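Local coordinates for 3-oxoacyl-[acyl-carrier protein] synthase (Thermus thermophilus, PDB 1UB7), which probably catalyses the first condensation of fatty acid synthesis, joining an acetyl group from acetyl-CoA to malonyl-ACP, at residues A[167-181]-A[309-322]. Numbering follows the deposited sequence.
Sequences VREGYGFRSFVLGAD and GLTWAAAVLTWGGA
W312 lays its indole flat across the backbone of G179 and A180. With chi1 at 66°, CG stands between the backbone N and the carbonyl carbon, which swings the rings over the neighbouring strand. Walking outward from CB, CG and CD1 skirt G179 O and N, CD2 and CE3 lie at the G179 carbonyl group, NE1, CE2 and CZ2 gather by G179 CA, CZ3 reaches A180 C, and CH2 ends 3.3 Å from A180 O. G179 CA makes a CH-pi contact over the five-membered ring, 3.8 Å from its centroid; the indole can come this close because G179 has no CB. Cutting W312 back to an alanine would probably strip the aromatic cover from G179 and A180 and open a gap beside V221 of helix 211-233. The strands 172-180 and 311-318 pair antiparallel, 172-180 being outermost within the chain in the C-terminal sheet of the thiolase fold. Their register slips at a classic beta bulge, where V316 O takes a strong bond from R174 N (2.7 Å) and a weak one from S175 N. On the other face, L317 CD1 makes a CH-pi contact with the F173 ring, while F176 CZ lies over the opposite face, toward the rim. Beyond the strands, G321 CA packs over the Y171 ring, and R168 N donates to G321 O, nearly straight at 177°.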
ATOM      1  N   VAL A 167      -8.062 -16.290 -16.522  1.00 41.99           N
ATOM      2  CA  VAL A 167      -9.062 -17.359 -16.446  1.00 41.00           C
ATOM      3  C   VAL A 167      -9.706 -17.557 -17.822  1.00 48.18           C
ATOM      4  O   VAL A 167      -9.597 -16.700 -18.709  1.00 45.17           O
ATOM      5  CB  VAL A 167     -10.174 -17.063 -15.409  1.00 34.94           C
ATOM      6  CG1 VAL A 167      -9.617 -17.181 -14.014  1.00 31.38           C
ATOM      7  CG2 VAL A 167     -10.767 -15.685 -15.637  1.00 32.48           C
ATOM      8  N   ARG A 168     -10.377 -18.689 -18.001  1.00 51.80           N
ATOM      9  CA  ARG A 168     -11.009 -18.987 -19.278  1.00 56.88           C
ATOM     10  C   ARG A 168     -11.987 -17.919 -19.768  1.00 60.57           C
ATOM     11  O   ARG A 168     -12.557 -17.143 -18.982  1.00 51.92           O
ATOM     12  CB  ARG A 168     -11.698 -20.361 -19.217  1.00 55.86           C
ATOM     13  CG  ARG A 168     -10.736 -21.515 -19.517  1.00 61.87           C
ATOM     14  CD  ARG A 168     -11.378 -22.901 -19.441  1.00 66.40           C
ATOM     15  NE  ARG A 168     -11.596 -23.344 -18.063  1.00 69.26           N
ATOM     16  CZ  ARG A 168     -12.761 -23.275 -17.426  1.00 70.70           C
ATOM     17  NH1 ARG A 168     -13.832 -22.783 -18.036  1.00 73.25           N
ATOM     18  NH2 ARG A 168     -12.854 -23.692 -16.170  1.00 63.20           N
ATOM     19  N   GLU A 169     -12.141 -17.879 -21.090  1.00 63.88           N
ATOM     20  CA  GLU A 169     -13.035 -16.947 -21.758  1.00 67.24           C
ATOM     21  C   GLU A 169     -14.412 -17.029 -21.100  1.00 64.66           C
ATOM     22  O   GLU A 169     -14.965 -18.116 -20.953  1.00 62.04           O
ATOM     23  CB  GLU A 169     -13.134 -17.324 -23.239  1.00 78.62           C
ATOM     24  CG  GLU A 169     -14.045 -16.430 -24.063  1.00 94.11           C
ATOM     25  CD  GLU A 169     -13.522 -15.014 -24.171  1.00101.10           C
ATOM     26  OE1 GLU A 169     -12.430 -14.825 -24.750  1.00107.92           O
ATOM     27  OE2 GLU A 169     -14.199 -14.089 -23.674  1.00106.03           O
ATOM     28  N   GLY A 170     -14.956 -15.882 -20.699  1.00 60.97           N
ATOM     29  CA  GLY A 170     -16.262 -15.873 -20.060  1.00 58.24           C
ATOM     30  C   GLY A 170     -16.243 -15.752 -18.540  1.00 58.45           C
ATOM     31  O   GLY A 170     -17.249 -15.372 -17.935  1.00 54.77           O
ATOM     32  N   TYR A 171     -15.110 -16.069 -17.915  1.00 56.46           N
ATOM     33  CA  TYR A 171     -15.006 -15.982 -16.459  1.00 55.48           C
ATOM     34  C   TYR A 171     -14.084 -14.863 -16.004  1.00 57.74           C
ATOM     35  O   TYR A 171     -13.326 -14.295 -16.805  1.00 58.37           O
ATOM     36  CB  TYR A 171     -14.482 -17.294 -15.871  1.00 55.90           C
ATOM     37  CG  TYR A 171     -15.262 -18.513 -16.288  1.00 57.92           C
ATOM     38  CD1 TYR A 171     -15.065 -19.096 -17.541  1.00 59.52           C
ATOM     39  CD2 TYR A 171     -16.229 -19.061 -15.451  1.00 51.31           C
ATOM     40  CE1 TYR A 171     -15.818 -20.199 -17.949  1.00 61.45           C
ATOM     41  CE2 TYR A 171     -16.985 -20.157 -15.848  1.00 57.75           C
ATOM     42  CZ  TYR A 171     -16.777 -20.721 -17.098  1.00 58.91           C
ATOM     43  OH  TYR A 171     -17.528 -21.802 -17.496  1.00 61.69           O
ATOM     44  N   GLY A 172     -14.151 -14.555 -14.710  1.00 50.99           N
ATOM     45  CA  GLY A 172     -13.291 -13.537 -14.153  1.00 43.50           C
ATOM     46  C   GLY A 172     -13.958 -12.236 -13.771  1.00 45.79           C
ATOM     47  O   GLY A 172     -15.186 -12.141 -13.684  1.00 41.29           O
ATOM     48  N   PHE A 173     -13.126 -11.226 -13.536  1.00 38.82           N
ATOM     49  CA  PHE A 173     -13.617  -9.915 -13.149  1.00 39.81           C
ATOM     50  C   PHE A 173     -14.342  -9.194 -14.292  1.00 43.53           C
ATOM     51  O   PHE A 173     -13.850  -9.131 -15.427  1.00 41.16           O
ATOM     52  CB  PHE A 173     -12.451  -9.093 -12.631  1.00 29.36           C
ATOM     53  CG  PHE A 173     -11.998  -9.507 -11.261  1.00 38.57           C
ATOM     54  CD1 PHE A 173     -12.819  -9.293 -10.150  1.00 28.09           C
ATOM     55  CD2 PHE A 173     -10.761 -10.132 -11.074  1.00 32.93           C
ATOM     56  CE1 PHE A 173     -12.414  -9.697  -8.876  1.00 31.74           C
ATOM     57  CE2 PHE A 173     -10.352 -10.539  -9.806  1.00 28.65           C
ATOM     58  CZ  PHE A 173     -11.179 -10.320  -8.703  1.00 31.17           C
ATOM     59  N   ARG A 174     -15.519  -8.656 -13.990  1.00 39.90           N
ATOM     60  CA  ARG A 174     -16.300  -7.962 -14.999  1.00 46.11           C
ATOM     61  C   ARG A 174     -16.349  -6.468 -14.745  1.00 46.04           C
ATOM     62  O   ARG A 174     -16.554  -5.684 -15.668  1.00 46.16           O
ATOM     63  CB  ARG A 174     -17.717  -8.534 -15.051  1.00 50.60           C
ATOM     64  CG  ARG A 174     -17.744 -10.019 -15.363  1.00 54.08           C
ATOM     65  CD  ARG A 174     -19.139 -10.503 -15.678  1.00 68.99           C
ATOM     66  NE  ARG A 174     -19.664  -9.849 -16.869  1.00 81.69           N
ATOM     67  CZ  ARG A 174     -20.820 -10.160 -17.445  1.00 88.86           C
ATOM     68  NH1 ARG A 174     -21.574 -11.125 -16.936  1.00 92.79           N
ATOM     69  NH2 ARG A 174     -21.221  -9.506 -18.528  1.00 92.49           N
ATOM     70  N   SER A 175     -16.152  -6.071 -13.494  1.00 46.18           N
ATOM     71  CA  SER A 175     -16.172  -4.658 -13.156  1.00 44.19           C
ATOM     72  C   SER A 175     -15.590  -4.382 -11.785  1.00 43.02           C
ATOM     73  O   SER A 175     -15.455  -5.280 -10.950  1.00 39.57           O
ATOM     74  CB  SER A 175     -17.603  -4.121 -13.192  1.00 46.50           C
ATOM     75  OG  SER A 175     -18.385  -4.728 -12.177  1.00 52.19           O
ATOM     76  N   PHE A 176     -15.259  -3.115 -11.571  1.00 43.09           N
ATOM     77  CA  PHE A 176     -14.714  -2.632 -10.309  1.00 40.18           C
ATOM     78  C   PHE A 176     -15.225  -1.208 -10.137  1.00 38.53           C
ATOM     79  O   PHE A 176     -15.255  -0.427 -11.092  1.00 35.07           O
ATOM     80  CB  PHE A 176     -13.169  -2.560 -10.331  1.00 39.74           C
ATOM     81  CG  PHE A 176     -12.467  -3.896 -10.263  1.00 32.15           C
ATOM     82  CD1 PHE A 176     -12.338  -4.571  -9.050  1.00 28.48           C
ATOM     83  CD2 PHE A 176     -11.910  -4.462 -11.420  1.00 31.70           C
ATOM     84  CE1 PHE A 176     -11.658  -5.803  -8.981  1.00 32.98           C
ATOM     85  CE2 PHE A 176     -11.230  -5.691 -11.375  1.00 33.01           C
ATOM     86  CZ  PHE A 176     -11.104  -6.366 -10.150  1.00 32.70           C
ATOM     87  N   VAL A 177     -15.644  -0.888  -8.922  1.00 36.52           N
ATOM     88  CA  VAL A 177     -16.077   0.449  -8.588  1.00 36.53           C
ATOM     89  C   VAL A 177     -15.268   0.711  -7.337  1.00 38.90           C
ATOM     90  O   VAL A 177     -15.405  -0.006  -6.343  1.00 43.42           O
ATOM     91  CB  VAL A 177     -17.595   0.517  -8.290  1.00 43.22           C
ATOM     92  CG1 VAL A 177     -17.959   1.883  -7.696  1.00 40.70           C
ATOM     93  CG2 VAL A 177     -18.376   0.289  -9.583  1.00 37.83           C
ATOM     94  N   LEU A 178     -14.399   1.715  -7.397  1.00 41.24           N
ATOM     95  CA  LEU A 178     -13.536   2.056  -6.269  1.00 40.79           C
ATOM     96  C   LEU A 178     -13.605   3.548  -5.993  1.00 39.66           C
ATOM     97  O   LEU A 178     -13.687   4.353  -6.920  1.00 43.87           O
ATOM     98  CB  LEU A 178     -12.078   1.689  -6.587  1.00 40.54           C
ATOM     99  CG  LEU A 178     -11.688   0.308  -7.124  1.00 41.83           C
ATOM    100  CD1 LEU A 178     -10.220   0.352  -7.462  1.00 34.53           C
ATOM    101  CD2 LEU A 178     -11.967  -0.803  -6.104  1.00 37.10           C
ATOM    102  N   GLY A 179     -13.539   3.923  -4.724  1.00 37.79           N
ATOM    103  CA  GLY A 179     -13.592   5.333  -4.400  1.00 35.42           C
ATOM    104  C   GLY A 179     -13.111   5.704  -3.012  1.00 36.83           C
ATOM    105  O   GLY A 179     -12.949   4.849  -2.138  1.00 39.22           O
ATOM    106  N   ALA A 180     -12.888   6.996  -2.811  1.00 34.13           N
ATOM    107  CA  ALA A 180     -12.423   7.503  -1.534  1.00 36.17           C
ATOM    108  C   ALA A 180     -12.944   8.915  -1.290  1.00 38.13           C
ATOM    109  O   ALA A 180     -13.366   9.626  -2.210  1.00 35.00           O
ATOM    110  CB  ALA A 180     -10.882   7.507  -1.496  1.00 31.44           C
ATOM    111  N   ASP A 181     -12.909   9.314  -0.030  1.00 41.49           N
ATOM    112  CA  ASP A 181     -13.326  10.646   0.350  1.00 48.91           C
ATOM    113  C   ASP A 181     -12.715  10.939   1.706  1.00 47.78           C
ATOM    114  O   ASP A 181     -13.302  10.631   2.742  1.00 46.89           O
ATOM    115  CB  ASP A 181     -14.846  10.745   0.414  1.00 54.07           C
ATOM    116  CG  ASP A 181     -15.311  12.159   0.663  1.00 62.61           C
ATOM    117  OD1 ASP A 181     -14.905  12.726   1.696  1.00 66.68           O
ATOM    118  OD2 ASP A 181     -16.067  12.705  -0.172  1.00 71.19           O
ATOM    119  N   GLY A 309     -11.190   6.147   5.577  1.00 61.59           N
ATOM    120  CA  GLY A 309     -10.640   6.858   4.441  1.00 56.18           C
ATOM    121  C   GLY A 309     -11.223   8.254   4.365  1.00 53.77           C
ATOM    122  O   GLY A 309     -10.512   9.226   4.618  1.00 53.27           O
ATOM    123  N   LEU A 310     -12.512   8.366   4.037  1.00 53.16           N
ATOM    124  CA  LEU A 310     -13.364   7.210   3.763  1.00 53.22           C
ATOM    125  C   LEU A 310     -13.049   6.541   2.424  1.00 49.90           C
ATOM    126  O   LEU A 310     -12.584   7.187   1.471  1.00 43.21           O
ATOM    127  CB  LEU A 310     -14.844   7.612   3.819  1.00 53.32           C
ATOM    128  CG  LEU A 310     -15.343   8.199   5.152  1.00 58.73           C
ATOM    129  CD1 LEU A 310     -16.834   8.468   5.040  1.00 52.15           C
ATOM    130  CD2 LEU A 310     -15.071   7.243   6.316  1.00 50.83           C
ATOM    131  N   THR A 311     -13.299   5.233   2.385  1.00 45.94           N
ATOM    132  CA  THR A 311     -13.037   4.408   1.213  1.00 41.73           C
ATOM    133  C   THR A 311     -14.179   3.421   1.017  1.00 40.12           C
ATOM    134  O   THR A 311     -14.820   2.977   1.974  1.00 43.34           O
ATOM    135  CB  THR A 311     -11.714   3.579   1.386  1.00 48.66           C
ATOM    136  OG1 THR A 311     -10.684   4.413   1.931  1.00 45.41           O
ATOM    137  CG2 THR A 311     -11.229   3.018   0.035  1.00 36.18           C
ATOM    138  N   TRP A 312     -14.420   3.068  -0.235  1.00 41.96           N
ATOM    139  CA  TRP A 312     -15.467   2.116  -0.567  1.00 37.84           C
ATOM    140  C   TRP A 312     -15.069   1.455  -1.884  1.00 38.78           C
ATOM    141  O   TRP A 312     -14.332   2.043  -2.689  1.00 38.92           O
ATOM    142  CB  TRP A 312     -16.812   2.849  -0.699  1.00 39.74           C
ATOM    143  CG  TRP A 312     -16.898   3.815  -1.860  1.00 36.08           C
ATOM    144  CD1 TRP A 312     -17.244   3.520  -3.159  1.00 36.93           C
ATOM    145  CD2 TRP A 312     -16.614   5.218  -1.831  1.00 35.32           C
ATOM    146  NE1 TRP A 312     -17.192   4.657  -3.937  1.00 38.28           N
ATOM    147  CE2 TRP A 312     -16.804   5.714  -3.151  1.00 44.09           C
ATOM    148  CE3 TRP A 312     -16.211   6.108  -0.824  1.00 38.19           C
ATOM    149  CZ2 TRP A 312     -16.606   7.073  -3.488  1.00 46.53           C
ATOM    150  CZ3 TRP A 312     -16.013   7.463  -1.158  1.00 38.30           C
ATOM    151  CH2 TRP A 312     -16.210   7.928  -2.483  1.00 37.30           C
ATOM    152  N   ALA A 313     -15.549   0.234  -2.100  1.00 36.28           N
ATOM    153  CA  ALA A 313     -15.238  -0.491  -3.319  1.00 35.96           C
ATOM    154  C   ALA A 313     -16.228  -1.617  -3.539  1.00 39.81           C
ATOM    155  O   ALA A 313     -16.860  -2.094  -2.599  1.00 43.58           O
ATOM    156  CB  ALA A 313     -13.832  -1.055  -3.243  1.00 34.88           C
ATOM    157  N   ALA A 314     -16.345  -2.039  -4.791  1.00 36.87           N
ATOM    158  CA  ALA A 314     -17.246  -3.106  -5.165  1.00 38.85           C
ATOM    159  C   ALA A 314     -16.751  -3.749  -6.455  1.00 44.78           C
ATOM    160  O   ALA A 314     -16.146  -3.088  -7.306  1.00 41.50           O
ATOM    161  CB  ALA A 314     -18.649  -2.553  -5.364  1.00 45.31           C
ATOM    162  N   ALA A 315     -17.018  -5.042  -6.603  1.00 46.35           N
ATOM    163  CA  ALA A 315     -16.596  -5.764  -7.789  1.00 39.91           C
ATOM    164  C   ALA A 315     -17.563  -6.885  -8.165  1.00 43.32           C
ATOM    165  O   ALA A 315     -18.269  -7.441  -7.319  1.00 41.59           O
ATOM    166  CB  ALA A 315     -15.199  -6.333  -7.566  1.00 40.33           C
ATOM    167  N   VAL A 316     -17.596  -7.193  -9.455  1.00 42.31           N
ATOM    168  CA  VAL A 316     -18.429  -8.252  -9.981  1.00 40.04           C
ATOM    169  C   VAL A 316     -17.450  -9.204 -10.646  1.00 42.40           C
ATOM    170  O   VAL A 316     -16.668  -8.806 -11.520  1.00 35.77           O
ATOM    171  CB  VAL A 316     -19.450  -7.723 -11.017  1.00 46.48           C
ATOM    172  CG1 VAL A 316     -20.035  -8.882 -11.821  1.00 42.27           C
ATOM    173  CG2 VAL A 316     -20.565  -6.971 -10.301  1.00 43.23           C
ATOM    174  N   LEU A 317     -17.513 -10.461 -10.214  1.00 42.82           N
ATOM    175  CA  LEU A 317     -16.636 -11.521 -10.679  1.00 43.74           C
ATOM    176  C   LEU A 317     -17.434 -12.758 -11.036  1.00 47.93           C
ATOM    177  O   LEU A 317     -18.249 -13.223 -10.239  1.00 49.33           O
ATOM    178  CB  LEU A 317     -15.667 -11.886  -9.549  1.00 46.31           C
ATOM    179  CG  LEU A 317     -14.822 -13.153  -9.657  1.00 47.61           C
ATOM    180  CD1 LEU A 317     -13.760 -12.989 -10.743  1.00 49.33           C
ATOM    181  CD2 LEU A 317     -14.168 -13.426  -8.321  1.00 41.82           C
ATOM    182  N   THR A 318     -17.212 -13.282 -12.238  1.00 49.62           N
ATOM    183  CA  THR A 318     -17.876 -14.506 -12.666  1.00 45.29           C
ATOM    184  C   THR A 318     -16.925 -15.596 -12.167  1.00 49.21           C
ATOM    185  O   THR A 318     -15.841 -15.792 -12.723  1.00 45.57           O
ATOM    186  CB  THR A 318     -18.009 -14.577 -14.202  1.00 47.08           C
ATOM    187  OG1 THR A 318     -19.034 -13.670 -14.640  1.00 45.55           O
ATOM    188  CG2 THR A 318     -18.363 -15.989 -14.643  1.00 47.58           C
ATOM    189  N   TRP A 319     -17.344 -16.288 -11.108  1.00 48.20           N
ATOM    190  CA  TRP A 319     -16.549 -17.331 -10.462  1.00 46.94           C
ATOM    191  C   TRP A 319     -15.957 -18.444 -11.334  1.00 47.93           C
ATOM    192  O   TRP A 319     -16.526 -18.838 -12.352  1.00 47.43           O
ATOM    193  CB  TRP A 319     -17.368 -17.968  -9.333  1.00 41.69           C
ATOM    194  CG  TRP A 319     -16.510 -18.551  -8.261  1.00 44.99           C
ATOM    195  CD1 TRP A 319     -16.171 -19.865  -8.097  1.00 42.35           C
ATOM    196  CD2 TRP A 319     -15.814 -17.825  -7.235  1.00 50.17           C
ATOM    197  NE1 TRP A 319     -15.302 -20.002  -7.033  1.00 45.17           N
ATOM    198  CE2 TRP A 319     -15.066 -18.766  -6.488  1.00 48.23           C
ATOM    199  CE3 TRP A 319     -15.748 -16.469  -6.876  1.00 43.43           C
ATOM    200  CZ2 TRP A 319     -14.258 -18.393  -5.398  1.00 55.77           C
ATOM    201  CZ3 TRP A 319     -14.944 -16.099  -5.789  1.00 45.26           C
ATOM    202  CH2 TRP A 319     -14.211 -17.058  -5.066  1.00 44.77           C
ATOM    203  N   GLY A 320     -14.800 -18.945 -10.916  1.00 43.43           N
ATOM    204  CA  GLY A 320     -14.172 -20.032 -11.639  1.00 44.65           C
ATOM    205  C   GLY A 320     -13.409 -19.648 -12.886  1.00 47.05           C
ATOM    206  O   GLY A 320     -12.805 -18.578 -12.957  1.00 48.29           O
ATOM    207  N   GLY A 321     -13.460 -20.530 -13.878  1.00 47.60           N
ATOM    208  CA  GLY A 321     -12.756 -20.306 -15.124  1.00 52.21           C
ATOM    209  C   GLY A 321     -11.307 -20.713 -14.949  1.00 56.93           C
ATOM    210  O   GLY A 321     -10.507 -20.588 -15.876  1.00 57.21           O
ATOM    211  N   ALA A 322     -10.976 -21.212 -13.757  1.00 60.48           N
ATOM    212  CA  ALA A 322      -9.613 -21.621 -13.431  1.00 58.54           C
ATOM    213  C   ALA A 322      -9.049 -22.513 -14.500  1.00 60.43           C
ATOM    214  O   ALA A 322      -8.236 -22.021 -15.307  1.00 64.30           O
ATOM    215  CB  ALA A 322      -9.586 -22.338 -12.096  1.00 59.53           C
ATOM    216  OXT ALA A 322      -9.446 -23.690 -14.525  1.00 66.91           O
TER